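Local coordinates for uncharacterized protein (Thermus thermophilus HB8, PDB 6SCE), which is probably a CRISPR-associated DNA nuclease of type III defence, switched on when cyclic oligoadenylate binds, at residues F164-G178 with V182-H196. Sequence-based numbering, arbitrary orientation.
Sequences FPPGAQAARLPGREG and VVHRGLPYWYWVRPH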
loop_
_atom_site.group_PDB
_atom_site.type_symbol
_atom_site.label_atom_id
_atom_site.label_comp_id
_atom_site.label_asym_id
_atom_site.label_seq_id
_atom_site.Cartn_x
_atom_site.Cartn_y
_atom_site.Cartn_z
ATOM N N PHE A 164 -7.482 -11.930 -22.353
ATOM C CA PHE A 164 -7.939 -12.706 -21.199
ATOM C C PHE A 164 -8.252 -14.154 -21.582
ATOM O O PHE A 164 -8.689 -14.420 -22.710
ATOM C CB PHE A 164 -9.200 -12.072 -20.585
ATOM C CG PHE A 164 -8.918 -10.902 -19.679
ATOM C CD1 PHE A 164 -8.803 -9.632 -20.192
ATOM C CD2 PHE A 164 -8.735 -11.078 -18.308
ATOM C CE1 PHE A 164 -8.535 -8.553 -19.366
ATOM C CE2 PHE A 164 -8.467 -10.008 -17.488
ATOM C CZ PHE A 164 -8.365 -8.748 -18.010
ATOM N N PRO A 165 -8.080 -15.090 -20.630
ATOM C CA PRO A 165 -8.524 -16.441 -20.898
ATOM C C PRO A 165 -10.032 -16.523 -21.064
ATOM O O PRO A 165 -10.755 -15.560 -20.761
ATOM C CB PRO A 165 -8.055 -17.221 -19.658
ATOM C CG PRO A 165 -6.992 -16.392 -19.062
ATOM C CD PRO A 165 -7.464 -14.993 -19.299
ATOM N N PRO A 166 -10.517 -17.661 -21.593
ATOM C CA PRO A 166 -11.952 -17.834 -21.817
ATOM C C PRO A 166 -12.758 -17.648 -20.534
ATOM O O PRO A 166 -12.302 -18.025 -19.461
ATOM C CB PRO A 166 -12.063 -19.294 -22.315
ATOM C CG PRO A 166 -10.728 -19.590 -22.925
ATOM C CD PRO A 166 -9.725 -18.802 -22.110
ATOM N N GLY A 167 -13.942 -17.066 -20.648
ATOM C CA GLY A 167 -14.820 -16.971 -19.507
ATOM C C GLY A 167 -14.895 -15.590 -18.897
ATOM O O GLY A 167 -15.800 -15.329 -18.128
ATOM N N ALA A 168 -13.985 -14.687 -19.271
ATOM C CA ALA A 168 -14.034 -13.324 -18.770
ATOM C C ALA A 168 -15.299 -12.612 -19.198
ATOM O O ALA A 168 -15.822 -12.839 -20.285
ATOM C CB ALA A 168 -12.820 -12.533 -19.231
ATOM N N GLN A 169 -15.779 -11.732 -18.338
ATOM C CA GLN A 169 -16.880 -10.843 -18.661
ATOM C C GLN A 169 -16.356 -9.407 -18.547
ATOM O O GLN A 169 -15.501 -9.100 -17.688
ATOM C CB GLN A 169 -18.025 -11.004 -17.652
ATOM C CG GLN A 169 -18.664 -12.401 -17.479
ATOM C CD GLN A 169 -19.505 -12.450 -16.181
ATOM O OE1 GLN A 169 -18.951 -12.448 -15.032
ATOM N NE2 GLN A 169 -20.848 -12.454 -16.339
ATOM N N ALA A 170 -16.897 -8.499 -19.344
ATOM C CA ALA A 170 -16.385 -7.131 -19.357
ATOM C C ALA A 170 -17.467 -6.087 -19.483
ATOM O O ALA A 170 -18.564 -6.337 -20.003
ATOM C CB ALA A 170 -15.353 -6.963 -20.456
ATOM N N ALA A 171 -17.160 -4.907 -18.977
ATOM C CA ALA A 171 -18.062 -3.767 -19.074
ATOM C C ALA A 171 -17.291 -2.518 -19.439
ATOM O O ALA A 171 -16.209 -2.272 -18.927
ATOM C CB ALA A 171 -18.758 -3.538 -17.765
ATOM N N ARG A 172 -17.869 -1.715 -20.312
ATOM C CA ARG A 172 -17.380 -0.400 -20.586
ATOM C C ARG A 172 -18.122 0.575 -19.693
ATOM O O ARG A 172 -19.300 0.413 -19.432
ATOM C CB ARG A 172 -17.611 -0.081 -22.057
ATOM C CG ARG A 172 -16.985 1.194 -22.498
ATOM C CD ARG A 172 -17.132 1.362 -24.005
ATOM N NE ARG A 172 -18.490 1.744 -24.354
ATOM C CZ ARG A 172 -18.949 2.998 -24.337
ATOM N NH1 ARG A 172 -18.161 4.016 -23.984
ATOM N NH2 ARG A 172 -20.213 3.237 -24.678
ATOM N N LEU A 173 -17.405 1.567 -19.194
ATOM C CA LEU A 173 -17.982 2.615 -18.382
ATOM C C LEU A 173 -17.990 3.880 -19.229
ATOM O O LEU A 173 -16.947 4.526 -19.403
ATOM C CB LEU A 173 -17.168 2.834 -17.107
ATOM C CG LEU A 173 -17.388 1.849 -15.956
ATOM C CD1 LEU A 173 -17.254 0.409 -16.375
ATOM C CD2 LEU A 173 -16.378 2.171 -14.857
ATOM N N PRO A 174 -19.164 4.255 -19.757
ATOM C CA PRO A 174 -19.147 5.399 -20.686
ATOM C C PRO A 174 -18.584 6.670 -20.054
ATOM O O PRO A 174 -17.975 7.456 -20.754
ATOM C CB PRO A 174 -20.622 5.551 -21.065
ATOM C CG PRO A 174 -21.134 4.134 -21.011
ATOM C CD PRO A 174 -20.487 3.597 -19.748
ATOM N N GLY A 175 -18.735 6.834 -18.744
ATOM C CA GLY A 175 -18.139 7.951 -18.016
ATOM C C GLY A 175 -16.649 7.857 -17.695
ATOM O O GLY A 175 -16.119 8.735 -17.023
ATOM N N ARG A 176 -15.978 6.783 -18.116
ATOM C CA ARG A 176 -14.554 6.585 -17.794
ATOM C C ARG A 176 -13.836 6.131 -19.019
ATOM O O ARG A 176 -13.702 4.938 -19.271
ATOM C CB ARG A 176 -14.344 5.530 -16.711
ATOM C CG ARG A 176 -15.017 5.825 -15.391
ATOM C CD ARG A 176 -14.039 6.266 -14.349
ATOM N NE ARG A 176 -14.654 7.208 -13.434
ATOM C CZ ARG A 176 -13.979 7.978 -12.595
ATOM N NH1 ARG A 176 -12.645 7.918 -12.546
ATOM N NH2 ARG A 176 -14.643 8.813 -11.804
ATOM N N GLU A 177 -13.318 7.104 -19.764
ATOM C CA GLU A 177 -12.581 6.848 -20.993
ATOM C C GLU A 177 -11.306 6.057 -20.674
ATOM O O GLU A 177 -10.731 6.235 -19.617
ATOM C CB GLU A 177 -12.228 8.221 -21.591
ATOM C CG GLU A 177 -11.517 8.228 -22.923
ATOM C CD GLU A 177 -11.122 9.642 -23.343
ATOM O OE1 GLU A 177 -11.453 10.603 -22.607
ATOM O OE2 GLU A 177 -10.475 9.784 -24.408
ATOM N N GLY A 178 -10.892 5.183 -21.571
ATOM C CA GLY A 178 -9.522 4.632 -21.521
ATOM C C GLY A 178 -9.344 3.269 -20.886
ATOM O O GLY A 178 -8.249 2.709 -20.899
ATOM N N VAL A 182 -12.961 -5.581 -16.360
ATOM C CA VAL A 182 -13.048 -6.982 -16.695
ATOM C C VAL A 182 -13.145 -7.796 -15.387
ATOM O O VAL A 182 -12.391 -7.568 -14.440
ATOM C CB VAL A 182 -11.818 -7.442 -17.542
ATOM C CG1 VAL A 182 -11.928 -8.888 -17.983
ATOM C CG2 VAL A 182 -11.658 -6.546 -18.782
ATOM N N VAL A 183 -14.089 -8.715 -15.342
ATOM C CA VAL A 183 -14.191 -9.704 -14.239
ATOM C C VAL A 183 -13.927 -11.080 -14.782
ATOM O O VAL A 183 -14.604 -11.566 -15.687
ATOM C CB VAL A 183 -15.527 -9.627 -13.508
ATOM C CG1 VAL A 183 -15.627 -10.725 -12.460
ATOM C CG2 VAL A 183 -15.682 -8.249 -12.879
ATOM N N HIS A 184 -12.892 -11.692 -14.255
ATOM C CA HIS A 184 -12.458 -13.001 -14.683
ATOM C C HIS A 184 -12.212 -13.871 -13.474
ATOM O O HIS A 184 -11.407 -13.504 -12.600
ATOM C CB HIS A 184 -11.175 -12.887 -15.465
ATOM C CG HIS A 184 -10.675 -14.199 -15.963
ATOM N ND1 HIS A 184 -11.332 -14.921 -16.938
ATOM C CD2 HIS A 184 -9.591 -14.927 -15.618
ATOM C CE1 HIS A 184 -10.674 -16.045 -17.158
ATOM N NE2 HIS A 184 -9.603 -16.063 -16.386
ATOM N N ARG A 185 -12.950 -14.987 -13.418
ATOM C CA ARG A 185 -12.874 -15.989 -12.360
ATOM C C ARG A 185 -12.938 -15.310 -10.978
ATOM O O ARG A 185 -12.148 -15.594 -10.088
ATOM C CB ARG A 185 -11.636 -16.873 -12.498
ATOM C CG ARG A 185 -11.598 -17.624 -13.843
ATOM C CD ARG A 185 -10.339 -18.452 -14.030
ATOM N NE ARG A 185 -10.290 -19.589 -13.124
ATOM C CZ ARG A 185 -9.195 -20.313 -12.853
ATOM N NH1 ARG A 185 -8.022 -20.055 -13.430
ATOM N NH2 ARG A 185 -9.268 -21.322 -11.989
ATOM N N GLY A 186 -13.864 -14.382 -10.854
ATOM C CA GLY A 186 -14.131 -13.751 -9.570
ATOM C C GLY A 186 -13.281 -12.565 -9.181
ATOM O O GLY A 186 -13.466 -12.048 -8.082
ATOM N N LEU A 187 -12.364 -12.126 -10.047
ATOM C CA LEU A 187 -11.487 -11.018 -9.730
ATOM C C LEU A 187 -11.607 -9.882 -10.736
ATOM O O LEU A 187 -11.909 -10.128 -11.929
ATOM C CB LEU A 187 -10.039 -11.496 -9.649
ATOM C CG LEU A 187 -9.673 -12.506 -8.561
ATOM C CD1 LEU A 187 -8.210 -12.871 -8.763
ATOM C CD2 LEU A 187 -9.942 -11.903 -7.201
ATOM N N PRO A 188 -11.444 -8.629 -10.255
ATOM C CA PRO A 188 -11.568 -7.456 -11.093
ATOM C C PRO A 188 -10.244 -7.002 -11.676
ATOM O O PRO A 188 -9.213 -7.046 -11.000
ATOM C CB PRO A 188 -12.090 -6.401 -10.116
ATOM C CG PRO A 188 -11.420 -6.778 -8.837
ATOM C CD PRO A 188 -11.205 -8.248 -8.846
ATOM N N TYR A 189 -10.335 -6.485 -12.897
ATOM C CA TYR A 189 -9.207 -5.965 -13.671
ATOM C C TYR A 189 -9.675 -4.700 -14.372
ATOM O O TYR A 189 -10.815 -4.627 -14.819
ATOM C CB TYR A 189 -8.749 -6.986 -14.717
ATOM C CG TYR A 189 -8.342 -8.312 -14.130
ATOM C CD1 TYR A 189 -9.295 -9.272 -13.817
ATOM C CD2 TYR A 189 -7.015 -8.604 -13.879
ATOM C CE1 TYR A 189 -8.944 -10.484 -13.262
ATOM C CE2 TYR A 189 -6.641 -9.828 -13.337
ATOM C CZ TYR A 189 -7.610 -10.763 -13.024
ATOM O OH TYR A 189 -7.244 -11.960 -12.455
ATOM N N TRP A 190 -8.813 -3.696 -14.428
ATOM C CA TRP A 190 -9.085 -2.441 -15.137
ATOM C C TRP A 190 -8.042 -2.445 -16.271
ATOM O O TRP A 190 -6.847 -2.414 -16.032
ATOM C CB TRP A 190 -8.908 -1.276 -14.196
ATOM C CG TRP A 190 -9.225 0.098 -14.729
ATOM C CD1 TRP A 190 -8.432 1.198 -14.643
ATOM C CD2 TRP A 190 -10.412 0.516 -15.412
ATOM N NE1 TRP A 190 -9.042 2.290 -15.229
ATOM C CE2 TRP A 190 -10.260 1.893 -15.715
ATOM C CE3 TRP A 190 -11.578 -0.136 -15.803
ATOM C CZ2 TRP A 190 -11.235 2.627 -16.387
ATOM C CZ3 TRP A 190 -12.562 0.596 -16.480
ATOM C CH2 TRP A 190 -12.386 1.965 -16.748
ATOM N N TYR A 191 -8.538 -2.587 -17.484
ATOM C CA TYR A 191 -7.707 -2.914 -18.643
ATOM C C TYR A 191 -7.696 -1.734 -19.607
ATOM O O TYR A 191 -8.731 -1.262 -20.052
ATOM C CB TYR A 191 -8.257 -4.163 -19.294
ATOM C CG TYR A 191 -7.485 -4.698 -20.476
ATOM C CD1 TYR A 191 -7.759 -4.256 -21.770
ATOM C CD2 TYR A 191 -6.526 -5.672 -20.317
ATOM C CE1 TYR A 191 -7.077 -4.769 -22.873
ATOM C CE2 TYR A 191 -5.829 -6.173 -21.418
ATOM C CZ TYR A 191 -6.137 -5.732 -22.685
ATOM O OH TYR A 191 -5.434 -6.253 -23.747
ATOM N N TRP A 192 -6.491 -1.279 -19.919
ATOM C CA TRP A 192 -6.246 -0.047 -20.696
ATOM C C TRP A 192 -6.584 -0.304 -22.155
ATOM O O TRP A 192 -6.130 -1.281 -22.737
ATOM C CB TRP A 192 -4.778 0.312 -20.520
ATOM C CG TRP A 192 -4.118 1.397 -21.356
ATOM C CD1 TRP A 192 -3.859 1.357 -22.692
ATOM C CD2 TRP A 192 -3.538 2.619 -20.871
ATOM N NE1 TRP A 192 -3.180 2.493 -23.073
ATOM C CE2 TRP A 192 -2.963 3.280 -21.975
ATOM C CE3 TRP A 192 -3.435 3.210 -19.618
ATOM C CZ2 TRP A 192 -2.301 4.524 -21.857
ATOM C CZ3 TRP A 192 -2.795 4.431 -19.497
ATOM C CH2 TRP A 192 -2.230 5.078 -20.624
ATOM N N VAL A 193 -7.405 0.568 -22.718
ATOM C CA VAL A 193 -7.762 0.494 -24.135
ATOM C C VAL A 193 -7.639 1.900 -24.706
ATOM O O VAL A 193 -7.917 2.908 -24.036
ATOM C CB VAL A 193 -9.184 -0.070 -24.372
ATOM C CG1 VAL A 193 -9.221 -1.543 -24.014
ATOM C CG2 VAL A 193 -10.230 0.709 -23.601
ATOM N N ARG A 194 -7.171 1.975 -25.935
ATOM C CA ARG A 194 -7.085 3.254 -26.633
ATOM C C ARG A 194 -7.698 2.964 -27.993
ATOM O O ARG A 194 -6.974 2.745 -28.961
ATOM C CB ARG A 194 -5.634 3.709 -26.763
ATOM C CG ARG A 194 -5.012 4.263 -25.506
ATOM C CD ARG A 194 -5.832 5.420 -24.943
ATOM N NE ARG A 194 -5.214 6.102 -23.807
ATOM C CZ ARG A 194 -5.389 5.786 -22.516
ATOM N NH1 ARG A 194 -4.771 6.517 -21.593
ATOM N NH2 ARG A 194 -6.151 4.747 -22.125
ATOM N N PRO A 195 -9.043 2.889 -28.045
ATOM C CA PRO A 195 -9.725 2.450 -29.269
ATOM C C PRO A 195 -9.788 3.519 -30.387
ATOM O O PRO A 195 -10.014 3.167 -31.540
ATOM C CB PRO A 195 -11.124 2.068 -28.769
ATOM C CG PRO A 195 -11.349 2.934 -27.571
ATOM C CD PRO A 195 -9.993 3.218 -26.965
ATOM N N HIS A 196 -9.572 4.792 -30.054
ATOM C CA HIS A 196 -9.639 5.876 -31.048
ATOM C C HIS A 196 -8.443 5.775 -31.998
ATOM O O HIS A 196 -7.326 5.498 -31.557
ATOM C CB HIS A 196 -9.652 7.260 -30.376
ATOM C CG HIS A 196 -10.484 7.334 -29.128
ATOM N ND1 HIS A 196 -11.829 7.032 -29.108
ATOM C CD2 HIS A 196 -10.158 7.682 -27.859
ATOM C CE1 HIS A 196 -12.296 7.189 -27.881
ATOM N NE2 HIS A 196 -11.302 7.582 -27.103
HETATM O O HOH W 1 -14.455 -15.929 -15.572
HETATM O O HOH W 2 -16.681 -13.389 -14.975
#
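Apolar packing centres on Phe-164, whose ring receives CG1 of Val-182 over the middle of one face, 3.5 Å from the ring centroid. The ring's edge points into the face of Tyr-189 in a T-shaped pair with planes at 74°, while Phe-164 CE1 lies 3.6 Å from Tyr-191 CD2. Beta-branched Val-182 suits this place: with CG1 anti to the backbone N (chi1 -176°), that methyl covers the phenyl ring and CG2 meets Ala-170 CB, its non-hydrogen-bonded partner on the same sheet face. Replacing Phe-164 by alanine is likely to open a gap beneath the Val-182 methyl and deprive the face of Tyr-189 of its edge-on partner.

The His-184 ring lies between carbon groups. Pro-165 CD sits over one of its faces, Arg-185 CG covers the opposite one, and Ala-168 N and Pro-166 O lie at the edge in the ring plane, the latter 3.4 Å from His-184 CE1.

Backbone hydrogen bonds join the antiparallel strands 169-172 and 179-184. Gln-169 and Val-183 exchange two, Gln-169 N to Val-183 O, 2.9 Å, and Val-183 N to Gln-169 O, 2.8 Å, the first almost perfectly straight. A water links Gln-169 OE1 to Val-183 O, and Gln-169 OE1 also accepts from Leu-140 N. Farther along, Val-193 N donates to Gly-178 O (2.9 Å) from above the carbonyl plane; glycine fits the positive phi of 98° there, where a CB would crowd the preceding carbonyl and run into Arg-194 NH2.

The Gln-169/Val-183 pair thus ties the hairpin and Gly-178/Val-193 the far end of the neighbouring strand pair, while an aromatic cluster fastens the loop before strand 169-172 to strand 187-192, two strands away in the mixed sheet.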